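Local atomic coordinates of uncharacterized protein Atu2452 (Agrobacterium tumefaciens, PDB entry 2R8B), a protein that is of unknown function but, as a dienelactone hydrolase family member with an alpha/beta-hydrolase fold, probably acts as a serine hydrolase on ester-like substrates. Residues Pro45-Asp49 with Ala133-His137; Ala123-Met127 with Ile154-Val158; Arg189-Ile193 with Phe243-Tyr247; Ala195-Ile201 with Val224-His230. Numbering follows the deposited sequence.

Interaction 1 (Pro45-Asp49 with Ala133-His137); sequences PMTKD and ANREH
Lys48 lays its side chain along one flank of helix 117-138, its CB against the CB of Ala133 (3.9 Å) and its amino end over the ring of His137. The irregular segment 45-49 runs extended through Met46 (a selenomethionine; phi/psi -122/-178) and then folds into helix-like angles at Thr47 (-83/-43) and Lys48 (-71/-17), so that Lys48 presents its CB to the helix. Segment 133-137 is helical, with His137 N bonded to Ala133 O at 3.1 Å; the closest CA atoms are those of Lys48 and Ala133, 4.9 Å apart. Lys48 starts with chi1 41° and chi2 134°, then extends with chi3 and chi4 both t, which carries CE to 4.3 Å from the centroid of the His137 ring, 9° off its normal: a CH-pi contact over the face. Lys48 NZ lies over the same ring, 3.5 Å from His137 CE1, with His137 chi1 t. Thr47 OG1 touches Ala133 CB at 4.0 Å. Asn134, chi1 m, bonds through ND2 chiefly to Phe130 O one turn back and only weakly to Lys48 O (3.4 Å, 155°). This surface contact fastens the loop before strand 53-56 to the late turns of a long helix. With 235 Å² buried and a single weak hydrogen bond, it rests mainly on van der Waals and CH-pi contact of one lysine chain.

Interaction 2 (Ala123-Met127 with Ile154-Val158); sequences ATGKM and ILANV
This is a buried helix-helix crossing between two helices of the alpha/beta-hydrolase fold, 117-138 and 150-161. Their segment axes approach to 9.5 Å and cross at -79°, nearly perpendicular, with Thr124 and Val158 nearest by CA atoms (5.8 Å). Both segments keep alpha-helical bonds: Met127 N to Ala123 O, 2.9 Å, and Val158 N to Ile154 O, 3.1 Å. At one edge Asn157 (chi1 t) donates from ND2 to OG1 of Thr124 (chi1 m) at 2.7 Å and 168°; that hydroxyl is also bonded to Leu120 O in its own helix. The remaining contacts are mostly apolar. Ile154 (t, m) drives CD1 against CG of the selenomethionine Met127 (3.4 Å) and to 3.8 Å from Ala123 O. Val158 CG2 meets Met127 CB at 4.2 Å and Thr124 CG2 at 4.1 Å. Beneath the crossing, Met127 and Ile154 both rest on Leu68 of strand 64-68, and Ile154 also touches the probable nucleophile elbow at the start of helix 150-161.

Interaction 3 (Arg189-Ile193 with Phe243-Tyr247); sequences RRVLI and FLAAY
Arg189 precedes the strand and turns its CB away from segment 243-247, its guanidinium bonded instead to Gln217 of helix 204-217. Strand 190-193 follows in extended conformation. Arg190, with chi1 m, chi2 t and chi3 p, reaches out to lay its guanidinium flat on the Phe243 ring, centres 4.3 Å apart and planes at 20°. The cation-pi contact is off-centre, with Arg190 CZ 4.3 Å from the ring centroid and 30° off the normal. Arg190 NH2 makes a weak hydrogen bond to Phe243 O (3.3 Å); NH1 makes another of equal length, though its position is less sure. Val191 points away, into the side of the sheet covered by helix 204-217; its backbone passes the ring, Val191 C lying 3.9 Å from Phe243 CE1. Here the C-terminal helix of the alpha/beta-hydrolase fold, 234-244, packs on the central, mostly parallel sheet, which the two helices 204-217 and 234-244 sandwich. Leu192, t and p, takes the ring face of Phe243 opposite Arg190: its CB stands 3.8 Å from the centroid, 8° off the normal, and its CD2 touches Phe243 CB at 3.8 Å. Phe243 chi1 is t, which inserts the ring between the two residues, and the nearest CA atoms, of Leu192 and Phe243, are 7.4 Å apart. Ile193 faces helix 204-217. Tyr247 N bonds to Leu244 O at 2.9 Å, and Tyr247 lies on Ala168 of strand 168-172.

Interaction 4 (Ala195-Ile201 with Val224-His230); sequences AGERDPI and VWHPGGH
Two neighbouring parallel strands of a beta-alpha-beta unit end side by side here, and the loops beyond them carry the acid and histidine of a probable Ser-His-Asp triad, as in alpha/beta-hydrolases. Backbone hydrogen bonds set the register, pairing Ala195 with Trp225 and Gly196 with His226: Ala195 N to Val224 O (3.0 Å), His226 N to Ala195 O (2.9 Å), Glu197 N to His226 O (2.7 Å). Arg198 N to Gly228 O (2.7 Å) extends the pairing into the loops, where Asp199 and Gly229 CA atoms come within 3.7 Å. A CB on Gly196 would clash with Gly228 O and Gly229 O; at phi/psi 94/178 one on Gly228 would jam against the preceding carbonyl O. Among nonpolar contacts, Ala195 CB meets Trp225 CZ3 at 3.8 Å, while Gly196 CA sits 4.0 Å over the His226 ring centroid and Ile201 CD1 4.0 Å over that of His230, both CH-pi. Side-chain polar bonds gather at Asp199 (chi1 t): OD1 accepts Ile201 N at 3.0 Å, an Asx turn, and OD2 is also hydrogen-bonded to ND1 of His173. His230, chi1 t, aims NE2 at Ser149 OG in a weak bond and donates from ND1 to Asp199 OD2 at 3.2 Å and 169°.

Interactions 3 and 4 share strand 190-196 and join directly: Ile193 O lies 2.7 Å from Val224 N, a probable hydrogen bond, and Leu192 CD1 packs on Val224 CG2 at 4.1 Å. Interaction 4 is nested in the loop that interaction 3 closes. It holds Asp199 and His230 of the probable triad, and a sulfate ion, probably from the crystallisation liquor, lies about 5 Å from the side chain of Ile201. Interaction 2, its centre about 24 Å from that of interaction 4, reaches the site through Ile154, which touches the elbow carrying Ser149. Interactions 1 and 2 both use helix 117-138, but interaction 1 is remote from the site, its centre about 36 Å from that of interaction 4.

Interaction 1 (Pro45-Asp49 with Ala133-His137)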
# COMPACT_ATOMS: atom_id res chain seq x y z
N PRO A 45 -11.93 7.52 19.91
CA PRO A 45 -11.90 7.75 18.45
C PRO A 45 -13.28 7.73 17.76
O PRO A 45 -14.32 7.54 18.43
CB PRO A 45 -11.00 6.61 17.94
CG PRO A 45 -9.99 6.39 19.12
CD PRO A 45 -10.65 6.98 20.40
N MSE A 46 -13.29 8.02 16.45
CA MSE A 46 -14.45 7.81 15.57
C MSE A 46 -13.93 6.87 14.49
O MSE A 46 -12.77 6.47 14.56
CB MSE A 46 -14.93 9.12 14.99
CG MSE A 46 -16.27 9.00 14.31
SE MSE A 46 -17.07 10.74 13.77
CE MSE A 46 -18.13 11.28 15.40
N THR A 47 -14.73 6.50 13.50
CA THR A 47 -14.31 5.35 12.65
C THR A 47 -13.32 5.61 11.48
O THR A 47 -12.39 4.83 11.27
CB THR A 47 -15.52 4.44 12.26
OG1 THR A 47 -15.11 3.55 11.21
CG2 THR A 47 -16.87 5.29 11.93
N LYS A 48 -13.54 6.69 10.73
CA LYS A 48 -12.56 7.22 9.77
C LYS A 48 -11.34 7.86 10.44
O LYS A 48 -10.33 8.13 9.80
CB LYS A 48 -13.23 8.31 8.96
CG LYS A 48 -14.12 9.22 9.80
CD LYS A 48 -13.86 10.66 9.45
CE LYS A 48 -14.79 11.58 10.20
NZ LYS A 48 -14.37 12.96 9.91
N ASP A 49 -11.48 8.17 11.72
CA ASP A 49 -10.38 8.65 12.53
C ASP A 49 -9.63 7.51 13.22
O ASP A 49 -8.95 7.76 14.22
CB ASP A 49 -10.94 9.54 13.63
CG ASP A 49 -11.55 10.78 13.09
OD1 ASP A 49 -11.05 11.19 12.02
OD2 ASP A 49 -12.51 11.32 13.72
N ALA A 133 -14.50 4.23 5.19
CA ALA A 133 -15.12 5.27 6.01
C ALA A 133 -14.72 6.65 5.50
O ALA A 133 -15.54 7.55 5.50
CB ALA A 133 -14.76 5.08 7.51
N ASN A 134 -13.48 6.80 5.02
CA ASN A 134 -13.03 8.08 4.44
C ASN A 134 -13.55 8.33 3.04
O ASN A 134 -13.85 9.46 2.70
CB ASN A 134 -11.51 8.20 4.46
CG ASN A 134 -10.98 8.47 5.84
OD1 ASN A 134 -10.93 9.59 6.30
ND2 ASN A 134 -10.59 7.43 6.51
N ARG A 135 -13.58 7.28 2.23
CA ARG A 135 -14.41 7.24 1.03
C ARG A 135 -15.76 7.96 1.29
O ARG A 135 -16.07 8.93 0.63
CB ARG A 135 -14.65 5.78 0.68
CG ARG A 135 -15.31 5.53 -0.64
CD ARG A 135 -14.22 5.51 -1.66
NE ARG A 135 -14.44 4.69 -2.86
CZ ARG A 135 -14.91 3.44 -2.96
NH1 ARG A 135 -15.30 2.70 -1.89
NH2 ARG A 135 -14.99 2.92 -4.19
N GLU A 136 -16.54 7.52 2.26
CA GLU A 136 -17.80 8.20 2.58
C GLU A 136 -17.55 9.66 2.88
O GLU A 136 -18.08 10.53 2.21
CB GLU A 136 -18.50 7.56 3.79
CG GLU A 136 -19.07 6.11 3.56
CD GLU A 136 -20.64 6.07 3.30
OE1 GLU A 136 -21.14 4.97 2.89
OE2 GLU A 136 -21.34 7.13 3.51
N HIS A 137 -16.71 9.93 3.87
CA HIS A 137 -16.56 11.27 4.39
C HIS A 137 -16.25 12.31 3.33
O HIS A 137 -16.97 13.31 3.22
CB HIS A 137 -15.53 11.32 5.51
CG HIS A 137 -15.39 12.68 6.10
ND1 HIS A 137 -14.17 13.31 6.26
CD2 HIS A 137 -16.33 13.57 6.53
CE1 HIS A 137 -14.37 14.52 6.77
NE2 HIS A 137 -15.67 14.70 6.92

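Interaction 2 (Ala123-Met127 with Ile154-Val158)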
# COMPACT_ATOMS: atom_id res chain seq x y z
N ALA A 123 -5.27 -5.81 11.42
CA ALA A 123 -4.86 -4.52 10.85
C ALA A 123 -5.43 -4.34 9.46
O ALA A 123 -5.74 -3.22 9.02
CB ALA A 123 -3.35 -4.44 10.79
N THR A 124 -5.57 -5.46 8.77
CA THR A 124 -6.16 -5.48 7.45
C THR A 124 -7.62 -5.07 7.56
O THR A 124 -8.06 -4.21 6.81
CB THR A 124 -5.96 -6.85 6.80
OG1 THR A 124 -4.56 -7.04 6.61
CG2 THR A 124 -6.66 -6.95 5.45
N GLY A 125 -8.32 -5.64 8.54
CA GLY A 125 -9.68 -5.26 8.85
C GLY A 125 -9.83 -3.82 9.28
O GLY A 125 -10.83 -3.20 8.94
N LYS A 126 -8.84 -3.28 10.00
CA LYS A 126 -8.87 -1.86 10.42
C LYS A 126 -8.67 -0.93 9.23
O LYS A 126 -9.51 -0.07 8.98
CB LYS A 126 -7.82 -1.60 11.50
CG LYS A 126 -7.90 -0.27 12.22
CD LYS A 126 -7.07 -0.26 13.52
CE LYS A 126 -6.53 1.15 13.83
NZ LYS A 126 -6.12 1.38 15.25
N MSE A 127 -7.58 -1.11 8.47
CA MSE A 127 -7.35 -0.41 7.20
C MSE A 127 -8.53 -0.36 6.25
O MSE A 127 -8.93 0.72 5.80
CB MSE A 127 -6.24 -1.06 6.44
CG MSE A 127 -4.99 -0.35 6.54
SE MSE A 127 -4.99 1.47 5.90
CE MSE A 127 -3.68 2.01 7.26
N ILE A 154 0.88 -4.30 4.20
CA ILE A 154 -0.50 -4.20 4.70
C ILE A 154 -1.42 -3.92 3.51
O ILE A 154 -2.58 -4.39 3.41
CB ILE A 154 -0.58 -3.20 5.92
CG1 ILE A 154 -1.78 -3.44 6.85
CG2 ILE A 154 -0.38 -1.76 5.56
CD1 ILE A 154 -3.10 -3.22 6.31
N LEU A 155 -0.87 -3.22 2.53
CA LEU A 155 -1.67 -2.84 1.39
C LEU A 155 -1.87 -4.06 0.50
O LEU A 155 -2.98 -4.33 0.04
CB LEU A 155 -1.01 -1.67 0.66
CG LEU A 155 -1.59 -1.18 -0.65
CD1 LEU A 155 -3.09 -0.78 -0.52
CD2 LEU A 155 -0.72 -0.02 -1.24
N ALA A 156 -0.80 -4.83 0.29
CA ALA A 156 -0.92 -6.06 -0.44
C ALA A 156 -1.98 -6.96 0.20
O ALA A 156 -2.86 -7.45 -0.51
CB ALA A 156 0.33 -6.72 -0.50
N ASN A 157 -1.96 -7.17 1.52
CA ASN A 157 -2.97 -8.05 2.16
C ASN A 157 -4.41 -7.50 1.96
O ASN A 157 -5.38 -8.29 1.77
CB ASN A 157 -2.66 -8.30 3.64
CG ASN A 157 -3.39 -9.54 4.21
OD1 ASN A 157 -3.22 -10.66 3.70
ND2 ASN A 157 -4.16 -9.36 5.27
N VAL A 158 -4.58 -6.18 1.94
CA VAL A 158 -5.90 -5.64 1.61
C VAL A 158 -6.32 -6.03 0.19
O VAL A 158 -7.43 -6.53 -0.00
CB VAL A 158 -6.01 -4.15 1.75
CG1 VAL A 158 -7.43 -3.77 1.39
CG2 VAL A 158 -5.69 -3.67 3.19

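Interaction 3 (Arg189-Ile193 with Phe243-Tyr247)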
# COMPACT_ATOMS: atom_id res chain seq x y z
N ARG A 189 -8.54 -3.04 -12.05
CA ARG A 189 -7.47 -2.91 -11.06
C ARG A 189 -6.17 -2.80 -11.80
O ARG A 189 -5.96 -3.46 -12.81
CB ARG A 189 -7.42 -4.10 -10.15
CG ARG A 189 -7.91 -3.85 -8.79
CD ARG A 189 -6.76 -4.27 -7.86
NE ARG A 189 -5.87 -5.30 -8.43
CZ ARG A 189 -5.56 -6.46 -7.82
NH1 ARG A 189 -6.10 -6.76 -6.63
NH2 ARG A 189 -4.70 -7.31 -8.39
N ARG A 190 -5.30 -1.92 -11.32
CA ARG A 190 -3.97 -1.84 -11.87
C ARG A 190 -3.03 -1.87 -10.70
O ARG A 190 -3.18 -1.04 -9.77
CB ARG A 190 -3.79 -0.55 -12.64
CG ARG A 190 -4.45 -0.62 -14.00
CD ARG A 190 -4.39 0.67 -14.78
NE ARG A 190 -3.06 1.05 -15.26
CZ ARG A 190 -2.42 2.18 -14.91
NH1 ARG A 190 -2.96 3.05 -14.05
NH2 ARG A 190 -1.22 2.47 -15.42
N VAL A 191 -2.07 -2.79 -10.74
CA VAL A 191 -0.99 -2.70 -9.78
C VAL A 191 0.45 -2.62 -10.30
O VAL A 191 0.83 -3.28 -11.30
CB VAL A 191 -1.15 -3.67 -8.54
CG1 VAL A 191 -2.41 -4.50 -8.62
CG2 VAL A 191 0.09 -4.43 -8.24
N LEU A 192 1.21 -1.79 -9.59
CA LEU A 192 2.64 -1.62 -9.82
C LEU A 192 3.48 -2.17 -8.68
O LEU A 192 3.33 -1.74 -7.53
CB LEU A 192 2.97 -0.14 -9.99
CG LEU A 192 4.46 0.14 -10.10
CD1 LEU A 192 5.05 -0.65 -11.20
CD2 LEU A 192 4.70 1.58 -10.35
N ILE A 193 4.37 -3.10 -8.97
CA ILE A 193 5.35 -3.52 -7.98
C ILE A 193 6.72 -3.00 -8.37
O ILE A 193 7.14 -3.15 -9.54
CB ILE A 193 5.37 -5.01 -7.83
CG1 ILE A 193 3.95 -5.51 -7.50
CG2 ILE A 193 6.29 -5.39 -6.68
CD1 ILE A 193 3.67 -6.99 -7.83
N PHE A 243 2.95 5.58 -13.87
CA PHE A 243 1.84 4.67 -13.54
C PHE A 243 0.57 5.42 -13.12
O PHE A 243 -0.49 5.21 -13.69
CB PHE A 243 2.29 3.63 -12.50
CG PHE A 243 1.19 2.71 -12.01
CD1 PHE A 243 0.86 1.56 -12.72
CD2 PHE A 243 0.50 3.00 -10.82
CE1 PHE A 243 -0.15 0.70 -12.24
CE2 PHE A 243 -0.53 2.15 -10.32
CZ PHE A 243 -0.87 1.01 -11.03
N LEU A 244 0.69 6.32 -12.15
CA LEU A 244 -0.46 7.08 -11.65
C LEU A 244 -0.91 8.21 -12.53
O LEU A 244 -1.92 8.87 -12.21
CB LEU A 244 -0.15 7.66 -10.29
CG LEU A 244 0.18 6.66 -9.17
CD1 LEU A 244 0.77 7.45 -8.05
CD2 LEU A 244 -1.00 5.82 -8.70
N ALA A 245 -0.20 8.47 -13.62
CA ALA A 245 -0.58 9.58 -14.53
C ALA A 245 -1.93 9.29 -15.17
O ALA A 245 -2.63 10.20 -15.52
CB ALA A 245 0.49 9.85 -15.60
N ALA A 246 -2.31 8.02 -15.26
CA ALA A 246 -3.62 7.64 -15.79
C ALA A 246 -4.75 8.11 -14.91
O ALA A 246 -5.89 8.13 -15.35
CB ALA A 246 -3.71 6.10 -15.97
N TYR A 247 -4.45 8.48 -13.67
CA TYR A 247 -5.50 8.76 -12.68
C TYR A 247 -5.71 10.26 -12.45
O TYR A 247 -6.70 10.68 -11.80
CB TYR A 247 -5.25 7.98 -11.37
CG TYR A 247 -5.40 6.47 -11.57
CD1 TYR A 247 -6.65 5.86 -11.51
CD2 TYR A 247 -4.28 5.65 -11.87
CE1 TYR A 247 -6.81 4.47 -11.72
CE2 TYR A 247 -4.43 4.25 -12.08
CZ TYR A 247 -5.69 3.67 -12.01
OH TYR A 247 -5.89 2.30 -12.23

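Interaction 4 (Ala195-Ile201 with Val224-His230)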
# COMPACT_ATOMS: atom_id res chain seq x y z
N ALA A 195 10.78 -3.20 -7.17
CA ALA A 195 11.55 -4.12 -6.35
C ALA A 195 13.07 -4.16 -6.62
O ALA A 195 13.55 -3.76 -7.69
CB ALA A 195 10.94 -5.49 -6.43
N GLY A 196 13.83 -4.62 -5.64
CA GLY A 196 15.26 -4.65 -5.83
C GLY A 196 15.62 -6.08 -6.12
O GLY A 196 15.04 -7.02 -5.55
N GLU A 197 16.57 -6.31 -6.98
CA GLU A 197 16.87 -7.70 -7.09
C GLU A 197 17.91 -8.23 -6.07
O GLU A 197 18.09 -9.43 -5.99
CB GLU A 197 17.07 -8.13 -8.54
CG GLU A 197 18.13 -7.45 -9.27
CD GLU A 197 18.06 -7.68 -10.77
OE1 GLU A 197 16.99 -7.48 -11.40
OE2 GLU A 197 19.11 -8.04 -11.34
N ARG A 198 18.52 -7.36 -5.26
CA ARG A 198 19.46 -7.82 -4.20
C ARG A 198 19.09 -7.27 -2.84
O ARG A 198 19.93 -6.99 -1.96
CB ARG A 198 20.89 -7.52 -4.54
CG ARG A 198 21.45 -8.53 -5.43
CD ARG A 198 22.71 -8.02 -6.11
NE ARG A 198 22.29 -7.39 -7.35
CZ ARG A 198 22.62 -7.82 -8.56
NH1 ARG A 198 23.40 -8.87 -8.69
NH2 ARG A 198 22.17 -7.16 -9.64
N ASP A 199 17.79 -7.20 -2.67
CA ASP A 199 17.15 -6.64 -1.54
C ASP A 199 17.20 -7.71 -0.48
O ASP A 199 16.57 -8.78 -0.60
CB ASP A 199 15.75 -6.31 -1.99
CG ASP A 199 14.97 -5.61 -0.96
OD1 ASP A 199 15.35 -5.71 0.25
OD2 ASP A 199 13.97 -4.97 -1.35
N PRO A 200 17.95 -7.45 0.60
CA PRO A 200 18.13 -8.56 1.52
C PRO A 200 16.80 -8.82 2.27
O PRO A 200 16.63 -9.84 2.91
CB PRO A 200 19.24 -8.06 2.46
CG PRO A 200 19.07 -6.59 2.47
CD PRO A 200 18.55 -6.20 1.11
N ILE A 201 15.86 -7.89 2.19
CA ILE A 201 14.61 -8.07 2.88
C ILE A 201 13.54 -8.71 1.98
O ILE A 201 12.57 -9.31 2.49
CB ILE A 201 14.11 -6.73 3.50
CG1 ILE A 201 14.92 -6.43 4.77
CG2 ILE A 201 12.65 -6.82 3.86
CD1 ILE A 201 15.09 -4.96 5.08
N VAL A 224 8.55 -3.44 -11.83
CA VAL A 224 9.71 -2.74 -12.32
C VAL A 224 10.83 -3.12 -11.36
O VAL A 224 10.70 -2.95 -10.17
CB VAL A 224 9.43 -1.21 -12.39
CG1 VAL A 224 10.71 -0.41 -12.61
CG2 VAL A 224 8.37 -0.89 -13.50
N TRP A 225 11.91 -3.71 -11.87
CA TRP A 225 13.02 -4.14 -11.04
C TRP A 225 14.16 -3.15 -11.08
O TRP A 225 14.23 -2.33 -11.95
CB TRP A 225 13.55 -5.47 -11.54
CG TRP A 225 12.59 -6.61 -11.41
CD1 TRP A 225 11.71 -7.08 -12.37
CD2 TRP A 225 12.42 -7.45 -10.27
NE1 TRP A 225 11.00 -8.17 -11.88
CE2 TRP A 225 11.40 -8.41 -10.58
CE3 TRP A 225 13.01 -7.49 -9.01
CZ2 TRP A 225 10.97 -9.39 -9.67
CZ3 TRP A 225 12.58 -8.44 -8.09
CH2 TRP A 225 11.56 -9.40 -8.44
N HIS A 226 15.06 -3.20 -10.12
CA HIS A 226 16.36 -2.59 -10.31
C HIS A 226 17.35 -3.55 -9.70
O HIS A 226 16.94 -4.35 -8.85
CB HIS A 226 16.45 -1.16 -9.71
CG HIS A 226 16.22 -1.07 -8.23
ND1 HIS A 226 17.19 -1.35 -7.30
CD2 HIS A 226 15.13 -0.67 -7.52
CE1 HIS A 226 16.72 -1.13 -6.08
NE2 HIS A 226 15.47 -0.72 -6.19
N PRO A 227 18.64 -3.47 -10.10
CA PRO A 227 19.62 -4.30 -9.36
C PRO A 227 19.61 -3.62 -7.99
O PRO A 227 18.85 -2.64 -7.80
CB PRO A 227 20.94 -4.04 -10.08
CG PRO A 227 20.72 -2.75 -10.87
CD PRO A 227 19.26 -2.56 -11.09
N GLY A 228 20.38 -4.03 -7.01
CA GLY A 228 20.27 -3.16 -5.79
C GLY A 228 19.26 -3.62 -4.75
O GLY A 228 18.60 -4.63 -4.95
N GLY A 229 19.18 -2.88 -3.65
CA GLY A 229 18.73 -3.41 -2.37
C GLY A 229 17.33 -2.99 -2.04
O GLY A 229 16.49 -2.90 -2.92
N HIS A 230 17.10 -2.69 -0.77
CA HIS A 230 15.82 -2.22 -0.23
C HIS A 230 15.55 -0.74 -0.53
O HIS A 230 14.44 -0.21 -0.26
CB HIS A 230 15.81 -2.40 1.28
CG HIS A 230 14.45 -2.49 1.88
ND1 HIS A 230 13.47 -3.35 1.40
CD2 HIS A 230 13.89 -1.85 2.94
CE1 HIS A 230 12.38 -3.25 2.15
NE2 HIS A 230 12.61 -2.33 3.08